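Local coordinates for SusD-like carbohydrate binding protein BF1063 (Bacteroides fragilis NCTC 9343, PDB 3I4G), which probably binds carbohydrate at the bacterial outer membrane as a SusD-like protein, at residues A[322-327]-A[359-364]; A[280-285]-A[354-359]. One frame throughout, in Å; residues are numbered along the deposited sequence.

Contact 1: A[322-327]-A[359-364]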
loop_
_atom_site.group_PDB
_atom_site.type_symbol
_atom_site.label_atom_id
_atom_site.label_comp_id
_atom_site.label_asym_id
_atom_site.label_seq_id
_atom_site.Cartn_x
_atom_site.Cartn_y
_atom_site.Cartn_z
ATOM N N THR A 322 -4.028 -3.201 -13.976
ATOM C CA THR A 322 -3.824 -3.613 -12.583
ATOM C C THR A 322 -4.021 -5.086 -12.302
ATOM O O THR A 322 -3.268 -5.651 -11.475
ATOM C CB THR A 322 -4.734 -2.775 -11.690
ATOM O OG1 THR A 322 -4.427 -1.376 -11.920
ATOM C CG2 THR A 322 -4.523 -3.065 -10.216
ATOM N N ILE A 323 -4.983 -5.711 -12.972
ATOM C CA ILE A 323 -5.309 -7.115 -12.723
ATOM C C ILE A 323 -5.437 -7.878 -14.009
ATOM O O ILE A 323 -5.634 -7.274 -15.080
ATOM C CB ILE A 323 -6.635 -7.238 -11.874
ATOM C CG1 ILE A 323 -7.868 -6.756 -12.651
ATOM C CG2 ILE A 323 -6.484 -6.474 -10.577
ATOM C CD1 ILE A 323 -9.204 -6.946 -11.898
ATOM N N TYR A 324 -5.344 -9.207 -13.934
ATOM C CA TYR A 324 -5.628 -10.065 -15.105
ATOM C C TYR A 324 -6.478 -11.246 -14.625
ATOM O O TYR A 324 -6.753 -11.400 -13.409
ATOM C CB TYR A 324 -4.364 -10.427 -15.915
ATOM C CG TYR A 324 -3.296 -11.235 -15.226
ATOM C CD1 TYR A 324 -2.314 -10.599 -14.491
ATOM C CD2 TYR A 324 -3.199 -12.602 -15.400
ATOM C CE1 TYR A 324 -1.287 -11.293 -13.915
ATOM C CE2 TYR A 324 -2.179 -13.320 -14.804
ATOM C CZ TYR A 324 -1.243 -12.661 -14.062
ATOM O OH TYR A 324 -0.230 -13.382 -13.471
ATOM N N TYR A 325 -6.935 -12.042 -15.589
ATOM C CA TYR A 325 -8.015 -13.011 -15.411
ATOM C C TYR A 325 -7.932 -14.030 -16.534
ATOM O O TYR A 325 -7.121 -13.881 -17.457
ATOM C CB TYR A 325 -9.373 -12.279 -15.433
ATOM C CG TYR A 325 -9.405 -11.197 -16.496
ATOM C CD1 TYR A 325 -9.638 -11.520 -17.811
ATOM C CD2 TYR A 325 -9.171 -9.864 -16.187
ATOM C CE1 TYR A 325 -9.589 -10.576 -18.799
ATOM C CE2 TYR A 325 -9.148 -8.887 -17.210
ATOM C CZ TYR A 325 -9.369 -9.254 -18.506
ATOM O OH TYR A 325 -9.310 -8.294 -19.507
ATOM N N ASN A 326 -8.756 -15.057 -16.476
ATOM C CA ASN A 326 -8.763 -16.105 -17.480
ATOM C C ASN A 326 -8.917 -15.532 -18.867
ATOM O O ASN A 326 -9.828 -14.751 -19.117
ATOM C CB ASN A 326 -9.896 -17.096 -17.194
ATOM C CG ASN A 326 -9.817 -18.324 -18.043
ATOM O OD1 ASN A 326 -8.716 -18.847 -18.245
ATOM N ND2 ASN A 326 -10.959 -18.851 -18.501
ATOM N N GLY A 327 -8.024 -15.945 -19.761
ATOM C CA GLY A 327 -8.040 -15.472 -21.147
ATOM C C GLY A 327 -7.221 -14.262 -21.461
ATOM O O GLY A 327 -6.947 -13.994 -22.624
ATOM N N GLY A 359 -9.461 -16.387 -9.234
ATOM C CA GLY A 359 -9.602 -16.290 -10.685
ATOM C C GLY A 359 -8.960 -15.026 -11.225
ATOM O O GLY A 359 -8.868 -14.860 -12.449
ATOM N N PHE A 360 -8.535 -14.121 -10.344
ATOM C CA PHE A 360 -7.800 -12.914 -10.738
ATOM C C PHE A 360 -6.364 -13.046 -10.257
ATOM O O PHE A 360 -6.049 -13.784 -9.302
ATOM C CB PHE A 360 -8.414 -11.659 -10.137
ATOM C CG PHE A 360 -9.819 -11.361 -10.611
ATOM C CD1 PHE A 360 -10.023 -10.889 -11.893
ATOM C CD2 PHE A 360 -10.926 -11.538 -9.782
ATOM C CE1 PHE A 360 -11.293 -10.575 -12.338
ATOM C CE2 PHE A 360 -12.194 -11.223 -10.231
ATOM C CZ PHE A 360 -12.380 -10.773 -11.495
HETATM N N MSE A 361 -5.518 -12.258 -10.892
HETATM C CA MSE A 361 -4.132 -12.090 -10.518
HETATM C C MSE A 361 -3.760 -10.625 -10.622
HETATM O O MSE A 361 -4.455 -9.845 -11.282
HETATM C CB MSE A 361 -3.239 -12.928 -11.408
HETATM C CG MSE A 361 -3.427 -14.426 -11.269
HETATM SE SE MSE A 361 -2.767 -15.054 -9.486
HETATM C CE MSE A 361 -1.013 -14.967 -9.817
HETATM N N MSE A 362 -2.650 -10.245 -9.985
HETATM C CA MSE A 362 -2.160 -8.870 -10.069
HETATM C C MSE A 362 -1.197 -8.700 -11.229
HETATM O O MSE A 362 -0.192 -9.376 -11.327
HETATM C CB MSE A 362 -1.448 -8.464 -8.760
HETATM C CG MSE A 362 -0.896 -7.044 -8.780
HETATM SE SE MSE A 362 -0.161 -6.545 -7.042
HETATM C CE MSE A 362 1.388 -7.561 -7.171
ATOM N N ARG A 363 -1.501 -7.747 -12.101
ATOM C CA ARG A 363 -0.618 -7.350 -13.217
ATOM C C ARG A 363 0.347 -6.244 -12.783
ATOM O O ARG A 363 1.488 -6.177 -13.265
ATOM C CB ARG A 363 -1.447 -6.871 -14.421
ATOM C CG ARG A 363 -0.629 -6.750 -15.690
ATOM C CD ARG A 363 -1.368 -6.134 -16.847
ATOM N NE ARG A 363 -2.442 -6.949 -17.413
ATOM C CZ ARG A 363 -2.276 -7.856 -18.372
ATOM N NH1 ARG A 363 -1.068 -8.185 -18.806
ATOM N NH2 ARG A 363 -3.323 -8.497 -18.860
ATOM N N LYS A 364 -0.102 -5.351 -11.912
ATOM C CA LYS A 364 0.708 -4.228 -11.429
ATOM C C LYS A 364 2.018 -4.747 -10.856
ATOM O O LYS A 364 2.038 -5.795 -10.222
ATOM C CB LYS A 364 -0.053 -3.432 -10.395
ATOM C CG LYS A 364 0.606 -2.128 -9.966
ATOM C CD LYS A 364 -0.306 -1.258 -9.103
ATOM C CE LYS A 364 -1.354 -0.474 -9.939
ATOM N NZ LYS A 364 -2.261 0.386 -9.117
HETATM O O HOH W 1 -5.820 -7.811 -17.781
HETATM O O HOH W 2 0.772 -11.956 -11.420
HETATM O O HOH W 3 -10.664 -15.417 -14.363
#
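Tyr-324 and Met-361 (selenomethionine) face each other as an antiparallel hydrogen-bonded pair, and their side chains lie side by side. CB of Met-361 sits over one face of the Tyr-324 ring, 3.5 Å from its centroid and shifted toward the rim. This is a close CH-pi contact. CG of Tyr-324 lies between its backbone N and carbonyl carbon (chi1 63°). Tyr-324 N donates to Met-361 O, and Met-361 N to Tyr-324 O, both at 2.9 Å.

On the other face of the two strands, CD1 of Ile-323 meets CD1 of Phe-360 at 4.0 Å. CB of Tyr-325 touches the same ring atom. Pro-283 packs on both Ile-323 and Phe-360.

At one end, Thr-322 O accepts two bonds from the same side of its carbonyl plane: from Arg-363 N at 2.8 Å and from Lys-364 N at 3.2 Å. Three waters also bridge the segments. One joins Tyr-324 OH to Met-362 O, another joins Arg-363 NH2 to Ile-323 O, and a third joins Asn-326 N to Gly-359 O. Further out, salt bridges to Glu-368 and Glu-451 hold the ends of Arg-363 and Lys-364. The arrangement is a short two-stranded antiparallel sheet, with strand 323-325 directly following helix 317-322, in the SusD family region.

Contact 2: A[280-285]-A[354-359]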
loop_
_atom_site.group_PDB
_atom_site.type_symbol
_atom_site.label_atom_id
_atom_site.label_comp_id
_atom_site.label_asym_id
_atom_site.label_seq_id
_atom_site.Cartn_x
_atom_site.Cartn_y
_atom_site.Cartn_z
ATOM N N LEU A 280 0.303 -15.917 -4.779
ATOM C CA LEU A 280 -0.150 -15.557 -3.411
ATOM C C LEU A 280 -1.144 -14.396 -3.399
ATOM O O LEU A 280 -2.039 -14.372 -2.574
ATOM C CB LEU A 280 1.050 -15.258 -2.512
ATOM C CG LEU A 280 0.713 -14.991 -1.037
ATOM C CD1 LEU A 280 -0.087 -16.125 -0.428
ATOM C CD2 LEU A 280 1.957 -14.724 -0.193
ATOM N N VAL A 281 -0.953 -13.407 -4.288
ATOM C CA VAL A 281 -1.778 -12.169 -4.360
ATOM C C VAL A 281 -2.971 -12.346 -5.283
ATOM O O VAL A 281 -2.792 -12.563 -6.460
ATOM C CB VAL A 281 -0.930 -10.972 -4.830
ATOM C CG1 VAL A 281 -1.790 -9.717 -4.848
ATOM C CG2 VAL A 281 0.280 -10.825 -3.942
ATOM N N ASN A 282 -4.209 -12.328 -4.750
ATOM C CA ASN A 282 -5.421 -12.628 -5.527
ATOM C C ASN A 282 -6.498 -11.528 -5.447
ATOM O O ASN A 282 -7.246 -11.455 -4.465
ATOM C CB ASN A 282 -6.050 -13.942 -4.999
ATOM C CG ASN A 282 -5.149 -15.181 -5.018
ATOM O OD1 ASN A 282 -5.497 -16.166 -4.382
ATOM N ND2 ASN A 282 -4.065 -15.188 -5.811
ATOM N N PRO A 283 -6.584 -10.645 -6.451
ATOM C CA PRO A 283 -7.650 -9.636 -6.451
ATOM C C PRO A 283 -9.025 -10.257 -6.369
ATOM O O PRO A 283 -9.244 -11.353 -6.843
ATOM C CB PRO A 283 -7.434 -8.906 -7.785
ATOM C CG PRO A 283 -5.962 -9.115 -8.099
ATOM C CD PRO A 283 -5.672 -10.504 -7.584
ATOM N N ALA A 284 -9.944 -9.544 -5.745
ATOM C CA ALA A 284 -11.302 -9.994 -5.542
ATOM C C ALA A 284 -12.312 -9.367 -6.486
ATOM O O ALA A 284 -12.093 -8.300 -7.070
ATOM C CB ALA A 284 -11.739 -9.664 -4.111
ATOM N N ALA A 285 -13.472 -10.011 -6.599
ATOM C CA ALA A 285 -14.574 -9.503 -7.426
ATOM C C ALA A 285 -14.947 -8.075 -7.076
ATOM O O ALA A 285 -15.266 -7.305 -7.971
ATOM C CB ALA A 285 -15.833 -10.399 -7.319
ATOM N N GLU A 354 -1.785 -24.636 -5.923
ATOM C CA GLU A 354 -0.856 -23.520 -5.901
ATOM C C GLU A 354 -1.174 -22.657 -7.105
ATOM O O GLU A 354 -0.498 -22.658 -8.139
ATOM C CB GLU A 354 0.561 -24.042 -5.957
ATOM C CG GLU A 354 1.612 -22.965 -5.715
ATOM C CD GLU A 354 3.026 -23.538 -5.708
ATOM O OE1 GLU A 354 3.577 -23.807 -6.781
ATOM O OE2 GLU A 354 3.555 -23.683 -4.611
ATOM N N ALA A 355 -2.264 -21.909 -6.957
ATOM C CA ALA A 355 -2.862 -21.135 -8.009
ATOM C C ALA A 355 -3.838 -20.147 -7.360
ATOM O O ALA A 355 -4.169 -20.254 -6.182
ATOM C CB ALA A 355 -3.595 -22.083 -8.990
ATOM N N SER A 356 -4.347 -19.199 -8.139
ATOM C CA SER A 356 -5.252 -18.207 -7.631
ATOM C C SER A 356 -6.476 -18.796 -6.978
ATOM O O SER A 356 -7.071 -19.743 -7.472
ATOM C CB SER A 356 -5.728 -17.314 -8.799
ATOM O OG SER A 356 -6.683 -16.351 -8.352
ATOM N N ARG A 357 -6.878 -18.228 -5.861
ATOM C CA ARG A 357 -8.108 -18.634 -5.184
ATOM C C ARG A 357 -9.308 -17.860 -5.677
ATOM O O ARG A 357 -10.451 -18.211 -5.374
ATOM C CB ARG A 357 -7.988 -18.447 -3.675
ATOM C CG ARG A 357 -7.146 -19.481 -3.033
ATOM C CD ARG A 357 -7.881 -20.857 -2.869
ATOM N NE ARG A 357 -6.881 -21.795 -2.404
ATOM C CZ ARG A 357 -6.034 -22.445 -3.199
ATOM N NH1 ARG A 357 -6.232 -22.521 -4.509
ATOM N NH2 ARG A 357 -5.005 -23.048 -2.659
ATOM N N THR A 358 -9.093 -16.793 -6.450
ATOM C CA THR A 358 -10.195 -15.963 -6.933
ATOM C C THR A 358 -10.458 -16.047 -8.432
ATOM O O THR A 358 -11.562 -15.744 -8.870
ATOM C CB THR A 358 -9.950 -14.490 -6.617
ATOM O OG1 THR A 358 -8.775 -14.078 -7.319
ATOM C CG2 THR A 358 -9.744 -14.209 -5.107
ATOM N N GLY A 359 -9.461 -16.387 -9.234
ATOM C CA GLY A 359 -9.602 -16.290 -10.685
ATOM C C GLY A 359 -8.960 -15.026 -11.225
ATOM O O GLY A 359 -8.868 -14.860 -12.449
#
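Ser-356 is the first residue of 354-359 to meet the other segment. Its CA lies 3.7 Å from ND2 of Asn-282, and its side chain turns back into its own loop. OG is anti to the backbone N (chi1 177°). Thr-358 N donates to Ser-356 OG at 3.1 Å. Gly-359 N donates to Ser-356 OG at 2.9 Å. These bonds make an ST turn and an ST motif on one hydroxyl. The same OG also bonds to Phe-360 O, just beyond the segment.

Arg-357 comes next and gives the loop its backbone bond to the strand. Its N donates to OD1 of Asn-282 at 2.9 Å, nearly straight at 168°. The donor stands above the carbonyl plane of the amide. CB of Arg-357 lies against the same oxygen, and the two side chains run alongside each other. The guanidinium ends elsewhere, where NH2 bonds to Ser-353 O.

Thr-358 makes the second bond. Its OG1 donates to Pro-283 O at 2.8 Å, tilted slightly from the carbonyl plane. OG1 sits between the backbone N and the carbonyl carbon (chi1 63°). OG1 also accepts from Phe-360 N. CG2 packs on CB of Asn-282 at 3.7 Å and near Pro-283 O.

On the strand side, ND2 of Asn-282 bonds to Ser-279 O and to Val-281 O, standing well above the carbonyl plane of Val-281. These bonds are consistent with an amide whose OD1 faces the loop. Asn-282 and Thr-358 are buried, and the contact is mainly polar. Each segment supplies one side-chain group and one backbone group to the two bonds. The chemistry thus implies that this irregular loop is held to strand 281-283 by specific, directional bonds.

From the N terminus, the chain first passes through 280-285, whose strand 281-283 pairs with strand 63-65. It then runs through helix 285-288 and helix 317-322 into 322-327. The long loop after strand 333-334 returns at 354-359, where contact 2 closes the larger loop. Contact 1 closes a smaller one as 359-364 follows. The segments alternate, so the two closures cross rather than nest. They share Gly-359, and their centres are about 9 Å apart. Pro-283 also touches Met-361, and Ser-356 CB meets Met-361 SE. Contact 1 forms one small sheet, contact 2 holds the loop before strand 360-362 to a strand of the other, and packing at Pro-283 brings the two sheets together.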